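Local coordinates for protein UDP-glucose 4-epimerase (Brucella ovis, PDB 4WOK) that probably interconverts UDP-glucose and UDP-galactose by inverting the configuration at C4 of the sugar, with NAD as bound cofactor, at residues 202-210 / 276-285. The protein carries 2 engineered substitutions. Residues are numbered along the deposited sequence; the frame is centred on the assembly and turned at random.
Sequences PRAMMAAAG and IGRLTGRSVP
Ile276 meets helix 202-209 with two of its methyls. Its CD1 lies 3.7 Å from Ala204 CB and 3.8 Å from Met205 CG, while CG2 faces Ala208 CB at 4.1 Å. With CG1 anti to the carbonyl carbon (chi1 -68°) and the chain extended, CD1 reaches the Ala204-Met205 turn. Val284 packs the same alanine face: CG2 is 3.9 Å from Ala208 CB, and both its methyls come equally near Ala204 O. Pro285 CD sits 3.3 Å from Ala207 O. The backbones come close, Ala208 CA to Val284 CA 4.2 Å, which the small alanine side chain permits; Ala208 CA also makes a CA-H...O contact with Ser283 O (142° at the hydrogen). The contact lies in the C-terminal part of this short-chain dehydrogenase-type epimerase fold, where the chain leaving helix 269-280 passes helix 200-209 and enters strand 286-289, which pairs in parallel with strand 215-218; the Met205 side chain is about 14 Å from the bound NAD. Leu215 touches both Ala204 and Val284. The packing is looser at the exposed Arg282. Its guanidinium lies over the end of the helix, with Ala209 CA 4.1 Å above the centre of its plane; NE approaches Ala208 O at a poor angle for bonding. A water takes up that carbonyl, donating to Ala208 O and Ser283 O and bridging the two segments. Gly210, with positive phi, ends helix 202-209 in a Schellman motif.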
ATOM      1  N   PRO A 202      -2.406  -0.524  13.631  1.00 28.63           N
ATOM      2  CA  PRO A 202      -1.242  -0.363  14.508  1.00 27.74           C
ATOM      3  C   PRO A 202      -1.461   0.555  15.701  1.00 30.69           C
ATOM      4  O   PRO A 202      -1.000   0.217  16.790  1.00 31.29           O
ATOM      5  CB  PRO A 202      -0.194   0.232  13.570  1.00 26.51           C
ATOM      6  CG  PRO A 202      -0.515  -0.424  12.256  1.00 26.41           C
ATOM      7  CD  PRO A 202      -2.021  -0.397  12.210  1.00 29.23           C
ATOM      8  N   ARG A 203      -2.129   1.688  15.506  1.00 28.21           N
ATOM      9  CA  ARG A 203      -2.387   2.593  16.618  1.00 28.73           C
ATOM     10  C   ARG A 203      -3.270   1.918  17.670  1.00 30.94           C
ATOM     11  O   ARG A 203      -3.009   2.006  18.874  1.00 31.23           O
ATOM     12  CB  ARG A 203      -3.027   3.888  16.115  1.00 30.61           C
ATOM     13  CG  ARG A 203      -2.039   4.821  15.399  1.00 35.34           C
ATOM     14  CD  ARG A 203      -2.707   6.107  14.921  1.00 40.54           C
ATOM     15  NE  ARG A 203      -3.392   6.815  16.005  1.00 47.90           N
ATOM     16  CZ  ARG A 203      -4.701   7.067  16.027  1.00 53.86           C
ATOM     17  NH1 ARG A 203      -5.471   6.675  15.016  1.00 48.32           N
ATOM     18  NH2 ARG A 203      -5.241   7.718  17.056  1.00 51.50           N
ATOM     19  N   ALA A 204      -4.304   1.215  17.221  1.00 33.02           N
ATOM     20  CA  ALA A 204      -5.201   0.553  18.171  1.00 34.57           C
ATOM     21  C   ALA A 204      -4.434  -0.489  18.991  1.00 38.91           C
ATOM     22  O   ALA A 204      -4.649  -0.632  20.197  1.00 36.24           O
ATOM     23  CB  ALA A 204      -6.377  -0.084  17.446  1.00 32.80           C
ATOM     24  N   MET A 205      -3.517  -1.200  18.340  1.00 32.66           N
ATOM     25  CA  MET A 205      -2.729  -2.225  19.023  1.00 33.61           C
ATOM     26  C   MET A 205      -1.725  -1.618  19.991  1.00 31.17           C
ATOM     27  O   MET A 205      -1.547  -2.108  21.116  1.00 33.43           O
ATOM     28  CB  MET A 205      -2.000  -3.112  18.007  1.00 33.17           C
ATOM     29  CG  MET A 205      -2.934  -4.039  17.281  1.00 32.53           C
ATOM     30  SD  MET A 205      -2.130  -5.035  16.017  1.00 35.19           S
ATOM     31  CE  MET A 205      -3.511  -6.097  15.590  1.00 33.99           C
ATOM     32  N   MET A 206      -1.060  -0.563  19.550  1.00 30.18           N
ATOM     33  CA  MET A 206      -0.132   0.151  20.407  1.00 29.90           C
ATOM     34  C   MET A 206      -0.847   0.644  21.660  1.00 36.42           C
ATOM     35  O   MET A 206      -0.305   0.561  22.757  1.00 34.20           O
ATOM     36  CB  MET A 206       0.502   1.321  19.660  1.00 28.78           C
ATOM     37  CG  MET A 206       1.489   0.885  18.562  1.00 27.69           C
ATOM     38  SD  MET A 206       1.903   2.247  17.452  1.00 36.06           S
ATOM     39  CE  MET A 206       2.851   3.293  18.557  1.00 33.78           C
ATOM     40  N   ALA A 207      -2.069   1.135  21.484  1.00 31.62           N
ATOM     41  CA  ALA A 207      -2.852   1.644  22.614  1.00 32.82           C
ATOM     42  C   ALA A 207      -3.215   0.496  23.566  1.00 33.95           C
ATOM     43  O   ALA A 207      -3.063   0.613  24.775  1.00 34.67           O
ATOM     44  CB  ALA A 207      -4.095   2.349  22.119  1.00 33.30           C
ATOM     45  N   ALA A 208      -3.668  -0.625  23.012  1.00 34.15           N
ATOM     46  CA  ALA A 208      -3.978  -1.801  23.830  1.00 35.93           C
ATOM     47  C   ALA A 208      -2.727  -2.279  24.565  1.00 36.85           C
ATOM     48  O   ALA A 208      -2.798  -2.753  25.691  1.00 35.88           O
ATOM     49  CB  ALA A 208      -4.555  -2.915  22.970  1.00 35.37           C
ATOM     50  N   ALA A 209      -1.573  -2.118  23.929  1.00 33.64           N
ATOM     51  CA  ALA A 209      -0.310  -2.568  24.507  1.00 40.20           C
ATOM     52  C   ALA A 209       0.304  -1.572  25.489  1.00 40.53           C
ATOM     53  O   ALA A 209       1.259  -1.903  26.188  1.00 39.93           O
ATOM     54  CB  ALA A 209       0.685  -2.867  23.400  1.00 38.02           C
ATOM     55  N   GLY A 210      -0.228  -0.352  25.524  1.00 33.82           N
ATOM     56  CA  GLY A 210       0.247   0.659  26.450  1.00 40.19           C
ATOM     57  C   GLY A 210       1.380   1.460  25.848  1.00 44.93           C
ATOM     58  O   GLY A 210       2.037   2.241  26.533  1.00 48.78           O
ATOM     59  N   ILE A 276      -9.140  -7.243  18.560  1.00 39.14           N
ATOM     60  CA  ILE A 276      -7.897  -7.096  19.315  1.00 38.50           C
ATOM     61  C   ILE A 276      -8.041  -7.561  20.770  1.00 43.91           C
ATOM     62  O   ILE A 276      -7.189  -8.289  21.290  1.00 42.78           O
ATOM     63  CB  ILE A 276      -7.417  -5.635  19.307  1.00 37.80           C
ATOM     64  CG1 ILE A 276      -6.981  -5.226  17.898  1.00 37.05           C
ATOM     65  CG2 ILE A 276      -6.278  -5.432  20.294  1.00 37.32           C
ATOM     66  CD1 ILE A 276      -6.687  -3.748  17.753  1.00 38.96           C
ATOM     67  N   GLY A 277      -9.115  -7.129  21.423  1.00 43.57           N
ATOM     68  CA  GLY A 277      -9.356  -7.497  22.809  1.00 48.05           C
ATOM     69  C   GLY A 277      -9.490  -9.002  22.959  1.00 48.49           C
ATOM     70  O   GLY A 277      -8.950  -9.610  23.884  1.00 49.47           O
ATOM     71  N   ARG A 278     -10.202  -9.598  22.014  1.00 44.04           N
ATOM     72  CA  ARG A 278     -10.458 -11.032  22.001  1.00 47.52           C
ATOM     73  C   ARG A 278      -9.201 -11.870  21.776  1.00 51.82           C
ATOM     74  O   ARG A 278      -8.957 -12.837  22.492  1.00 50.19           O
ATOM     75  CB  ARG A 278     -11.484 -11.346  20.919  1.00 47.05           C
ATOM     76  CG  ARG A 278     -11.956 -12.778  20.877  1.00 57.35           C
ATOM     77  CD  ARG A 278     -12.862 -12.974  19.675  1.00 67.09           C
ATOM     78  NE  ARG A 278     -13.707 -11.801  19.459  1.00 74.29           N
ATOM     79  CZ  ARG A 278     -13.764 -11.113  18.321  1.00 75.80           C
ATOM     80  NH1 ARG A 278     -13.032 -11.484  17.275  1.00 79.07           N
ATOM     81  NH2 ARG A 278     -14.562 -10.056  18.228  1.00 73.49           N
ATOM     82  N   LEU A 279      -8.400 -11.505  20.778  1.00 40.56           N
ATOM     83  CA  LEU A 279      -7.253 -12.323  20.398  1.00 40.01           C
ATOM     84  C   LEU A 279      -6.019 -12.072  21.257  1.00 47.20           C
ATOM     85  O   LEU A 279      -5.126 -12.917  21.329  1.00 47.35           O
ATOM     86  CB  LEU A 279      -6.902 -12.078  18.928  1.00 47.77           C
ATOM     87  CG  LEU A 279      -7.925 -12.596  17.917  1.00 49.44           C
ATOM     88  CD1 LEU A 279      -7.680 -11.993  16.535  1.00 49.26           C
ATOM     89  CD2 LEU A 279      -7.864 -14.112  17.854  1.00 50.21           C
ATOM     90  N   THR A 280      -5.954 -10.906  21.894  1.00 42.39           N
ATOM     91  CA  THR A 280      -4.764 -10.552  22.662  1.00 43.58           C
ATOM     92  C   THR A 280      -5.039 -10.443  24.159  1.00 44.82           C
ATOM     93  O   THR A 280      -4.106 -10.392  24.959  1.00 50.71           O
ATOM     94  CB  THR A 280      -4.163  -9.229  22.181  1.00 40.86           C
ATOM     95  OG1 THR A 280      -4.966  -8.147  22.655  1.00 40.20           O
ATOM     96  CG2 THR A 280      -4.125  -9.200  20.670  1.00 41.80           C
ATOM     97  N   GLY A 281      -6.315 -10.409  24.528  1.00 40.66           N
ATOM     98  CA  GLY A 281      -6.699 -10.318  25.929  1.00 47.17           C
ATOM     99  C   GLY A 281      -6.496  -8.934  26.515  1.00 51.51           C
ATOM    100  O   GLY A 281      -6.643  -8.726  27.716  1.00 41.55           O
ATOM    101  N   ARG A 282      -6.146  -7.974  25.668  1.00 50.63           N
ATOM    102  CA  ARG A 282      -5.947  -6.617  26.146  1.00 48.16           C
ATOM    103  C   ARG A 282      -6.881  -5.674  25.409  1.00 42.14           C
ATOM    104  O   ARG A 282      -6.949  -5.695  24.186  1.00 42.68           O
ATOM    105  CB  ARG A 282      -4.488  -6.208  25.980  1.00 49.99           C
ATOM    106  CG  ARG A 282      -3.557  -7.159  26.707  1.00 59.45           C
ATOM    107  CD  ARG A 282      -2.142  -6.639  26.773  1.00 66.81           C
ATOM    108  NE  ARG A 282      -2.042  -5.448  27.611  1.00 72.46           N
ATOM    109  CZ  ARG A 282      -0.891  -4.872  27.944  1.00 74.55           C
ATOM    110  NH1 ARG A 282       0.254  -5.389  27.514  1.00 76.22           N
ATOM    111  NH2 ARG A 282      -0.884  -3.784  28.705  1.00 70.82           N
ATOM    112  N   SER A 283      -7.622  -4.865  26.154  1.00 39.95           N
ATOM    113  CA  SER A 283      -8.587  -3.961  25.542  1.00 40.16           C
ATOM    114  C   SER A 283      -7.915  -2.704  25.004  1.00 39.47           C
ATOM    115  O   SER A 283      -6.889  -2.261  25.525  1.00 43.86           O
ATOM    116  CB  SER A 283      -9.672  -3.568  26.540  1.00 47.56           C
ATOM    117  OG  SER A 283      -9.132  -2.744  27.555  1.00 53.41           O
ATOM    118  N   VAL A 284      -8.508  -2.133  23.962  1.00 39.17           N
ATOM    119  CA  VAL A 284      -8.039  -0.870  23.398  1.00 38.43           C
ATOM    120  C   VAL A 284      -8.665   0.294  24.160  1.00 38.91           C
ATOM    121  O   VAL A 284      -9.882   0.376  24.250  1.00 39.74           O
ATOM    122  CB  VAL A 284      -8.394  -0.752  21.910  1.00 41.01           C
ATOM    123  CG1 VAL A 284      -7.854   0.556  21.333  1.00 37.34           C
ATOM    124  CG2 VAL A 284      -7.862  -1.950  21.139  1.00 42.09           C
ATOM    125  N   PRO A 285      -7.838   1.191  24.724  1.00 38.46           N
ATOM    126  CA  PRO A 285      -8.406   2.294  25.516  1.00 42.72           C
ATOM    127  C   PRO A 285      -8.992   3.411  24.644  1.00 49.72           C
ATOM    128  O   PRO A 285      -8.390   4.470  24.493  1.00 53.41           O
ATOM    129  CB  PRO A 285      -7.209   2.791  26.327  1.00 38.49           C
ATOM    130  CG  PRO A 285      -6.017   2.465  25.453  1.00 38.92           C
ATOM    131  CD  PRO A 285      -6.371   1.134  24.827  1.00 41.31           C
TER
HETATM  132  O   HOH W   1      -4.730  -2.867  27.515  1.00 38.75           O